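Local structure of 3-Hydroxyacyl-CoA dehydrogenase (Ralstonia eutropha H16, 4PZC) at residues F141-R155 / G175-V189. The protein catalyses the NAD-dependent interconversion of (S)-3-hydroxyacyl-CoA and 3-oxoacyl-CoA, acting as an (S)-3-hydroxybutyryl-CoA dehydrogenase. Residues are numbered along the deposited sequence; the frame is centred on the assembly and turned at random.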
ATOM      1  N   PHE A 141      -7.534  -2.482 -17.668  1.00 56.49           N
ATOM      2  CA  PHE A 141      -7.489  -1.023 -17.567  1.00 57.74           C
ATOM      3  C   PHE A 141      -7.988  -0.584 -16.228  1.00 56.73           C
ATOM      4  O   PHE A 141      -8.651  -1.364 -15.548  1.00 65.73           O
ATOM      5  CB  PHE A 141      -8.381  -0.409 -18.610  1.00 56.87           C
ATOM      6  CG  PHE A 141      -7.828  -0.505 -19.996  1.00 57.33           C
ATOM      7  CD1 PHE A 141      -6.963   0.466 -20.465  1.00 54.38           C
ATOM      8  CD2 PHE A 141      -8.177  -1.559 -20.831  1.00 54.81           C
ATOM      9  CE1 PHE A 141      -6.453   0.396 -21.748  1.00 55.44           C
ATOM     10  CE2 PHE A 141      -7.670  -1.633 -22.116  1.00 57.36           C
ATOM     11  CZ  PHE A 141      -6.810  -0.652 -22.577  1.00 56.62           C
ATOM     12  N   PHE A 142      -7.700   0.659 -15.846  1.00 58.87           N
ATOM     13  CA  PHE A 142      -8.047   1.114 -14.487  1.00 59.99           C
ATOM     14  C   PHE A 142      -9.075   2.237 -14.351  1.00 64.85           C
ATOM     15  O   PHE A 142      -9.072   3.207 -15.088  1.00 64.68           O
ATOM     16  CB  PHE A 142      -6.799   1.394 -13.674  1.00 55.28           C
ATOM     17  CG  PHE A 142      -6.147   0.148 -13.168  1.00 52.86           C
ATOM     18  CD1 PHE A 142      -6.537  -0.398 -11.976  1.00 54.58           C
ATOM     19  CD2 PHE A 142      -5.179  -0.504 -13.908  1.00 52.00           C
ATOM     20  CE1 PHE A 142      -5.937  -1.550 -11.496  1.00 56.34           C
ATOM     21  CE2 PHE A 142      -4.587  -1.665 -13.444  1.00 49.91           C
ATOM     22  CZ  PHE A 142      -4.956  -2.183 -12.227  1.00 50.88           C
ATOM     23  N   ASN A 143      -9.843   2.094 -13.278  1.00 78.05           N
ATOM     24  CA  ASN A 143     -11.267   2.420 -13.186  1.00 85.59           C
ATOM     25  C   ASN A 143     -11.762   3.728 -13.791  1.00 87.11           C
ATOM     26  O   ASN A 143     -12.896   3.758 -14.306  1.00 83.18           O
ATOM     27  CB  ASN A 143     -11.719   2.310 -11.720  1.00 93.89           C
ATOM     28  CG  ASN A 143     -11.535   0.911 -11.161  1.00 94.71           C
ATOM     29  OD1 ASN A 143     -10.411   0.377 -11.109  1.00 79.89           O
ATOM     30  ND2 ASN A 143     -12.640   0.307 -10.737  1.00100.79           N
ATOM     31  N   PRO A 144     -10.962   4.817 -13.662  1.00 83.04           N
ATOM     32  CA  PRO A 144     -11.075   6.028 -14.515  1.00 79.33           C
ATOM     33  C   PRO A 144     -10.126   5.951 -15.730  1.00 76.45           C
ATOM     34  O   PRO A 144      -8.996   6.437 -15.689  1.00 80.41           O
ATOM     35  CB  PRO A 144     -10.707   7.178 -13.560  1.00 78.07           C
ATOM     36  CG  PRO A 144     -10.496   6.557 -12.209  1.00 79.34           C
ATOM     37  CD  PRO A 144     -10.204   5.103 -12.434  1.00 79.12           C
ATOM     38  N   VAL A 145     -10.606   5.349 -16.812  1.00 71.06           N
ATOM     39  CA  VAL A 145      -9.714   4.751 -17.803  1.00 68.94           C
ATOM     40  C   VAL A 145      -8.916   5.725 -18.643  1.00 69.05           C
ATOM     41  O   VAL A 145      -7.913   5.327 -19.211  1.00 59.80           O
ATOM     42  CB  VAL A 145     -10.458   3.831 -18.789  1.00 73.13           C
ATOM     43  CG1 VAL A 145      -9.463   2.924 -19.510  1.00 72.06           C
ATOM     44  CG2 VAL A 145     -11.530   3.012 -18.083  1.00 74.50           C
ATOM     45  N   PRO A 146      -9.386   6.978 -18.784  1.00 80.09           N
ATOM     46  CA  PRO A 146      -8.560   7.948 -19.525  1.00 78.21           C
ATOM     47  C   PRO A 146      -7.363   8.476 -18.732  1.00 74.71           C
ATOM     48  O   PRO A 146      -6.249   8.492 -19.246  1.00 84.80           O
ATOM     49  CB  PRO A 146      -9.545   9.076 -19.857  1.00 79.07           C
ATOM     50  CG  PRO A 146     -10.893   8.442 -19.792  1.00 79.55           C
ATOM     51  CD  PRO A 146     -10.794   7.417 -18.703  1.00 80.30           C
ATOM     52  N   VAL A 147      -7.574   8.896 -17.496  1.00 68.73           N
ATOM     53  CA  VAL A 147      -6.491   9.540 -16.749  1.00 72.53           C
ATOM     54  C   VAL A 147      -5.496   8.521 -16.193  1.00 72.05           C
ATOM     55  O   VAL A 147      -4.297   8.772 -16.191  1.00 73.11           O
ATOM     56  CB  VAL A 147      -7.007  10.475 -15.620  1.00 73.11           C
ATOM     57  CG1 VAL A 147      -8.005  11.482 -16.176  1.00 76.90           C
ATOM     58  CG2 VAL A 147      -7.628   9.694 -14.471  1.00 69.96           C
ATOM     59  N   MET A 148      -5.994   7.376 -15.736  1.00 72.28           N
ATOM     60  CA  MET A 148      -5.132   6.292 -15.238  1.00 73.07           C
ATOM     61  C   MET A 148      -4.161   5.831 -16.316  1.00 68.33           C
ATOM     62  O   MET A 148      -4.570   5.362 -17.368  1.00 73.80           O
ATOM     63  CB  MET A 148      -5.965   5.085 -14.787  1.00 72.01           C
ATOM     64  CG  MET A 148      -6.914   5.389 -13.650  1.00 70.17           C
ATOM     65  SD  MET A 148      -6.063   6.062 -12.213  1.00 65.20           S
ATOM     66  CE  MET A 148      -5.717   4.546 -11.313  1.00 68.44           C
ATOM     67  N   ALA A 149      -2.872   5.939 -16.034  1.00 65.99           N
ATOM     68  CA  ALA A 149      -1.867   5.724 -17.053  1.00 65.95           C
ATOM     69  C   ALA A 149      -1.262   4.334 -16.975  1.00 64.28           C
ATOM     70  O   ALA A 149      -0.043   4.199 -17.079  1.00 61.34           O
ATOM     71  CB  ALA A 149      -0.772   6.783 -16.945  1.00 64.86           C
ATOM     72  N   LEU A 150      -2.088   3.299 -16.829  1.00 64.87           N
ATOM     73  CA  LEU A 150      -1.564   1.930 -16.921  1.00 66.80           C
ATOM     74  C   LEU A 150      -2.568   0.824 -17.199  1.00 67.44           C
ATOM     75  O   LEU A 150      -3.786   0.948 -16.964  1.00 75.73           O
ATOM     76  CB  LEU A 150      -0.779   1.564 -15.667  1.00 70.34           C
ATOM     77  CG  LEU A 150      -1.531   1.175 -14.379  1.00 73.27           C
ATOM     78  CD1 LEU A 150      -2.915   1.830 -14.248  1.00 69.79           C
ATOM     79  CD2 LEU A 150      -1.576  -0.348 -14.231  1.00 70.19           C
ATOM     80  N   VAL A 151      -2.015  -0.268 -17.704  1.00 62.87           N
ATOM     81  CA  VAL A 151      -2.772  -1.454 -18.027  1.00 61.77           C
ATOM     82  C   VAL A 151      -1.945  -2.682 -17.686  1.00 58.84           C
ATOM     83  O   VAL A 151      -0.701  -2.698 -17.884  1.00 49.68           O
ATOM     84  CB  VAL A 151      -3.058  -1.540 -19.524  1.00 63.98           C
ATOM     85  CG1 VAL A 151      -4.181  -2.532 -19.786  1.00 63.29           C
ATOM     86  CG2 VAL A 151      -3.407  -0.172 -20.064  1.00 67.71           C
ATOM     87  N   GLU A 152      -2.631  -3.709 -17.196  1.00 50.06           N
ATOM     88  CA  GLU A 152      -1.988  -4.970 -17.026  1.00 53.29           C
ATOM     89  C   GLU A 152      -2.211  -5.695 -18.327  1.00 53.07           C
ATOM     90  O   GLU A 152      -3.331  -5.771 -18.808  1.00 53.04           O
ATOM     91  CB  GLU A 152      -2.556  -5.745 -15.839  1.00 58.44           C
ATOM     92  CG  GLU A 152      -2.481  -4.979 -14.526  1.00 59.06           C
ATOM     93  CD  GLU A 152      -2.871  -5.811 -13.312  1.00 60.87           C
ATOM     94  OE1 GLU A 152      -4.056  -6.203 -13.152  1.00 57.67           O
ATOM     95  OE2 GLU A 152      -1.973  -6.051 -12.487  1.00 70.36           O
ATOM     96  N   LEU A 153      -1.123  -6.194 -18.907  1.00 54.28           N
ATOM     97  CA  LEU A 153      -1.165  -6.966 -20.133  1.00 53.11           C
ATOM     98  C   LEU A 153      -0.968  -8.364 -19.684  1.00 47.65           C
ATOM     99  O   LEU A 153       0.050  -8.679 -19.097  1.00 48.35           O
ATOM    100  CB  LEU A 153      -0.029  -6.571 -21.063  1.00 59.60           C
ATOM    101  CG  LEU A 153      -0.008  -5.107 -21.513  1.00 68.17           C
ATOM    102  CD1 LEU A 153       1.205  -4.858 -22.414  1.00 71.50           C
ATOM    103  CD2 LEU A 153      -1.314  -4.731 -22.215  1.00 67.49           C
ATOM    104  N   ILE A 154      -1.958  -9.204 -19.915  1.00 44.20           N
ATOM    105  CA  ILE A 154      -1.946 -10.503 -19.310  1.00 42.61           C
ATOM    106  C   ILE A 154      -1.918 -11.585 -20.373  1.00 43.00           C
ATOM    107  O   ILE A 154      -2.842 -11.737 -21.185  1.00 42.17           O
ATOM    108  CB  ILE A 154      -3.126 -10.716 -18.392  1.00 42.71           C
ATOM    109  CG1 ILE A 154      -3.281  -9.525 -17.446  1.00 45.57           C
ATOM    110  CG2 ILE A 154      -2.918 -12.011 -17.629  1.00 43.57           C
ATOM    111  CD1 ILE A 154      -4.523  -8.673 -17.666  1.00 47.71           C
ATOM    112  N   ARG A 155      -0.830 -12.332 -20.371  1.00 41.35           N
ATOM    113  CA  ARG A 155      -0.638 -13.315 -21.383  1.00 42.24           C
ATOM    114  C   ARG A 155      -1.297 -14.543 -20.893  1.00 41.56           C
ATOM    115  O   ARG A 155      -1.012 -15.023 -19.796  1.00 40.95           O
ATOM    116  CB  ARG A 155       0.841 -13.553 -21.618  1.00 44.65           C
ATOM    117  CG  ARG A 155       1.452 -12.407 -22.375  1.00 47.59           C
ATOM    118  CD  ARG A 155       2.923 -12.597 -22.694  1.00 53.25           C
ATOM    119  NE  ARG A 155       3.181 -13.664 -23.668  1.00 55.91           N
ATOM    120  CZ  ARG A 155       4.209 -13.666 -24.514  1.00 61.89           C
ATOM    121  NH1 ARG A 155       5.062 -12.638 -24.551  1.00 64.29           N
ATOM    122  NH2 ARG A 155       4.374 -14.684 -25.351  1.00 62.85           N
ATOM    123  N   GLY A 175      -0.560   6.134 -24.228  1.00 67.92           N
ATOM    124  CA  GLY A 175       0.018   6.846 -23.081  1.00 63.23           C
ATOM    125  C   GLY A 175      -0.151   6.149 -21.740  1.00 62.90           C
ATOM    126  O   GLY A 175       0.088   6.756 -20.709  1.00 62.06           O
ATOM    127  N   LYS A 176      -0.576   4.885 -21.749  1.00 65.31           N
ATOM    128  CA  LYS A 176      -0.616   4.062 -20.538  1.00 69.08           C
ATOM    129  C   LYS A 176       0.708   3.318 -20.399  1.00 71.29           C
ATOM    130  O   LYS A 176       1.343   2.980 -21.398  1.00 64.75           O
ATOM    131  CB  LYS A 176      -1.720   2.984 -20.599  1.00 68.05           C
ATOM    132  CG  LYS A 176      -3.094   3.394 -21.093  1.00 66.79           C
ATOM    133  CD  LYS A 176      -3.651   4.507 -20.241  1.00 73.34           C
ATOM    134  CE  LYS A 176      -5.167   4.577 -20.303  1.00 73.85           C
ATOM    135  NZ  LYS A 176      -5.626   5.948 -19.939  1.00 75.49           N
ATOM    136  N   TYR A 177       1.096   3.011 -19.164  1.00 77.50           N
ATOM    137  CA  TYR A 177       2.184   2.067 -18.954  1.00 78.41           C
ATOM    138  C   TYR A 177       1.703   0.610 -18.978  1.00 67.36           C
ATOM    139  O   TYR A 177       0.863   0.212 -18.177  1.00 60.48           O
ATOM    140  CB  TYR A 177       2.976   2.361 -17.673  1.00 87.99           C
ATOM    141  CG  TYR A 177       4.433   2.463 -18.017  1.00107.83           C
ATOM    142  CD1 TYR A 177       5.120   1.354 -18.509  1.00117.26           C
ATOM    143  CD2 TYR A 177       5.108   3.682 -17.949  1.00121.77           C
ATOM    144  CE1 TYR A 177       6.448   1.442 -18.885  1.00127.45           C
ATOM    145  CE2 TYR A 177       6.442   3.779 -18.313  1.00130.30           C
ATOM    146  CZ  TYR A 177       7.106   2.655 -18.781  1.00132.52           C
ATOM    147  OH  TYR A 177       8.429   2.740 -19.149  1.00141.16           O
ATOM    148  N   PRO A 178       2.232  -0.188 -19.912  1.00 62.25           N
ATOM    149  CA  PRO A 178       1.947  -1.609 -19.937  1.00 63.01           C
ATOM    150  C   PRO A 178       2.593  -2.322 -18.783  1.00 61.93           C
ATOM    151  O   PRO A 178       3.672  -1.937 -18.359  1.00 65.22           O
ATOM    152  CB  PRO A 178       2.659  -2.072 -21.203  1.00 63.17           C
ATOM    153  CG  PRO A 178       3.813  -1.143 -21.312  1.00 63.59           C
ATOM    154  CD  PRO A 178       3.187   0.172 -20.972  1.00 63.50           C
ATOM    155  N   ILE A 179       1.944  -3.367 -18.306  1.00 60.69           N
ATOM    156  CA  ILE A 179       2.507  -4.224 -17.287  1.00 63.64           C
ATOM    157  C   ILE A 179       2.261  -5.658 -17.713  1.00 63.15           C
ATOM    158  O   ILE A 179       1.122  -6.126 -17.692  1.00 65.28           O
ATOM    159  CB  ILE A 179       1.817  -3.982 -15.938  1.00 71.09           C
ATOM    160  CG1 ILE A 179       2.089  -2.561 -15.441  1.00 75.46           C
ATOM    161  CG2 ILE A 179       2.255  -5.010 -14.904  1.00 70.51           C
ATOM    162  CD1 ILE A 179       3.552  -2.280 -15.185  1.00 79.53           C
ATOM    163  N   THR A 180       3.316  -6.354 -18.118  1.00 60.58           N
ATOM    164  CA  THR A 180       3.172  -7.718 -18.610  1.00 56.92           C
ATOM    165  C   THR A 180       3.178  -8.716 -17.458  1.00 53.39           C
ATOM    166  O   THR A 180       3.949  -8.600 -16.495  1.00 52.83           O
ATOM    167  CB  THR A 180       4.218  -8.021 -19.682  1.00 61.43           C
ATOM    168  OG1 THR A 180       3.955  -7.160 -20.793  1.00 68.79           O
ATOM    169  CG2 THR A 180       4.141  -9.453 -20.157  1.00 60.90           C
ATOM    170  N   VAL A 181       2.268  -9.678 -17.556  1.00 48.35           N
ATOM    171  CA  VAL A 181       1.913 -10.522 -16.436  1.00 44.76           C
ATOM    172  C   VAL A 181       1.527 -11.859 -17.000  1.00 44.14           C
ATOM    173  O   VAL A 181       0.677 -11.917 -17.875  1.00 42.98           O
ATOM    174  CB  VAL A 181       0.675  -9.963 -15.718  1.00 44.31           C
ATOM    175  CG1 VAL A 181       0.190 -10.896 -14.620  1.00 44.99           C
ATOM    176  CG2 VAL A 181       0.970  -8.591 -15.148  1.00 46.93           C
ATOM    177  N   LYS A 182       2.152 -12.930 -16.522  1.00 42.03           N
ATOM    178  CA  LYS A 182       1.656 -14.240 -16.858  1.00 42.60           C
ATOM    179  C   LYS A 182       0.313 -14.381 -16.158  1.00 40.07           C
ATOM    180  O   LYS A 182       0.215 -14.145 -14.985  1.00 37.66           O
ATOM    181  CB  LYS A 182       2.587 -15.346 -16.380  1.00 44.58           C
ATOM    182  CG  LYS A 182       3.965 -15.333 -16.997  1.00 48.84           C
ATOM    183  CD  LYS A 182       4.624 -16.682 -16.731  1.00 55.30           C
ATOM    184  CE  LYS A 182       6.027 -16.780 -17.332  1.00 63.59           C
ATOM    185  NZ  LYS A 182       7.112 -16.166 -16.497  1.00 67.37           N
ATOM    186  N   ASN A 183      -0.710 -14.772 -16.890  1.00 40.80           N
ATOM    187  CA  ASN A 183      -1.987 -15.108 -16.306  1.00 43.57           C
ATOM    188  C   ASN A 183      -1.877 -15.890 -14.990  1.00 49.11           C
ATOM    189  O   ASN A 183      -1.253 -16.974 -14.939  1.00 48.83           O
ATOM    190  CB  ASN A 183      -2.815 -15.919 -17.292  1.00 41.96           C
ATOM    191  CG  ASN A 183      -4.239 -16.069 -16.843  1.00 43.10           C
ATOM    192  OD1 ASN A 183      -4.926 -15.070 -16.590  1.00 39.74           O
ATOM    193  ND2 ASN A 183      -4.697 -17.322 -16.705  1.00 46.11           N
ATOM    194  N   SER A 184      -2.515 -15.324 -13.952  1.00 48.15           N
ATOM    195  CA  SER A 184      -2.513 -15.853 -12.586  1.00 44.40           C
ATOM    196  C   SER A 184      -3.567 -15.094 -11.768  1.00 46.36           C
ATOM    197  O   SER A 184      -3.825 -13.898 -12.000  1.00 43.69           O
ATOM    198  CB  SER A 184      -1.134 -15.679 -11.933  1.00 44.60           C
ATOM    199  OG  SER A 184      -1.110 -15.954 -10.531  1.00 43.46           O
ATOM    200  N   PRO A 185      -4.169 -15.772 -10.784  1.00 41.64           N
ATOM    201  CA  PRO A 185      -5.203 -15.108 -10.054  1.00 41.51           C
ATOM    202  C   PRO A 185      -4.772 -13.699  -9.562  1.00 44.61           C
ATOM    203  O   PRO A 185      -3.673 -13.548  -9.022  1.00 39.34           O
ATOM    204  CB  PRO A 185      -5.438 -16.079  -8.911  1.00 40.74           C
ATOM    205  CG  PRO A 185      -5.165 -17.406  -9.524  1.00 38.28           C
ATOM    206  CD  PRO A 185      -3.920 -17.121 -10.252  1.00 38.32           C
ATOM    207  N   GLY A 186      -5.620 -12.681  -9.799  1.00 43.74           N
ATOM    208  CA  GLY A 186      -5.309 -11.298  -9.448  1.00 41.54           C
ATOM    209  C   GLY A 186      -4.117 -10.663 -10.170  1.00 40.62           C
ATOM    210  O   GLY A 186      -3.728  -9.529  -9.899  1.00 37.25           O
ATOM    211  N   PHE A 187      -3.519 -11.372 -11.097  1.00 41.54           N
ATOM    212  CA  PHE A 187      -2.456 -10.766 -11.872  1.00 45.97           C
ATOM    213  C   PHE A 187      -1.467 -10.115 -10.915  1.00 44.70           C
ATOM    214  O   PHE A 187      -0.992 -10.774 -10.003  1.00 45.18           O
ATOM    215  CB  PHE A 187      -3.056  -9.809 -12.905  1.00 47.73           C
ATOM    216  CG  PHE A 187      -4.243 -10.399 -13.623  1.00 53.37           C
ATOM    217  CD1 PHE A 187      -4.250 -11.749 -13.979  1.00 52.32           C
ATOM    218  CD2 PHE A 187      -5.368  -9.624 -13.909  1.00 56.43           C
ATOM    219  CE1 PHE A 187      -5.347 -12.309 -14.602  1.00 54.93           C
ATOM    220  CE2 PHE A 187      -6.473 -10.182 -14.532  1.00 54.69           C
ATOM    221  CZ  PHE A 187      -6.464 -11.521 -14.878  1.00 55.87           C
ATOM    222  N   VAL A 188      -1.150  -8.850 -11.099  1.00 40.56           N
ATOM    223  CA  VAL A 188      -0.167  -8.229 -10.258  1.00 39.92           C
ATOM    224  C   VAL A 188      -0.846  -7.295  -9.277  1.00 40.90           C
ATOM    225  O   VAL A 188      -0.691  -7.461  -8.061  1.00 40.80           O
ATOM    226  CB  VAL A 188       0.914  -7.507 -11.104  1.00 41.86           C
ATOM    227  CG1 VAL A 188       1.561  -6.359 -10.350  1.00 42.68           C
ATOM    228  CG2 VAL A 188       1.999  -8.493 -11.532  1.00 42.36           C
ATOM    229  N   VAL A 189      -1.601  -6.315  -9.773  1.00 42.98           N
ATOM    230  CA  VAL A 189      -2.075  -5.264  -8.880  1.00 44.17           C
ATOM    231  C   VAL A 189      -2.951  -5.784  -7.787  1.00 42.11           C
ATOM    232  O   VAL A 189      -2.631  -5.601  -6.616  1.00 48.58           O
ATOM    233  CB  VAL A 189      -2.739  -4.098  -9.599  1.00 47.74           C
ATOM    234  CG1 VAL A 189      -3.712  -3.373  -8.681  1.00 49.61           C
ATOM    235  CG2 VAL A 189      -1.654  -3.135 -10.051  1.00 52.41           C
TER
HETATM  236  O   HOH W   1      -4.797  -7.345 -10.689  1.00 48.02           O
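Strands 150-155 and 177-182 pair in parallel, their axes 28° apart, from Leu-150 beside Tyr-177 to Arg-155 beside Lys-182. With helix 161-173 they form a beta-alpha-beta crossover at the edge of the NAD-binding Rossmann-type domain. A ladder of backbone bonds begins with Tyr-177 N to Ala-149 O and ends with Asn-183 N to Arg-155 O; those given by Ile-179 N and Val-181 N are weak. On the face that packs on helix 161-173, Leu-153 CD1 lies alongside the Pro-178 ring, 3.4 Å from its CB. At the N-terminal end of the strand pair, Lys-176 rests its CB and CG on Val-151 CG2, then bends at chi2 (-58°), which brings NZ among the carbonyls of the 145-148 turn; it gives a hydrogen bond to Met-148 O (2.8 Å). That turn follows Asn-143, which binds NAD.

On the other face, Ile-154 crosses Phe-187 at about a right angle, its CG1 over the ring centre at 4.1 Å in a CH-pi contact. Glu-152, extended beyond CG, reaches the start of helix 189-205 and also touches His-140, predicted to be important for catalysis. Its OE1 lies at the edge of the Phe-187 ring and accepts from a water that also donates to Gly-186 O. Glu-152 OE2 is gripped from opposite faces of the carboxylate: Val-188 N comes from above the plane at 3.2 Å, and Val-189 N on the syn side at 2.8 Å.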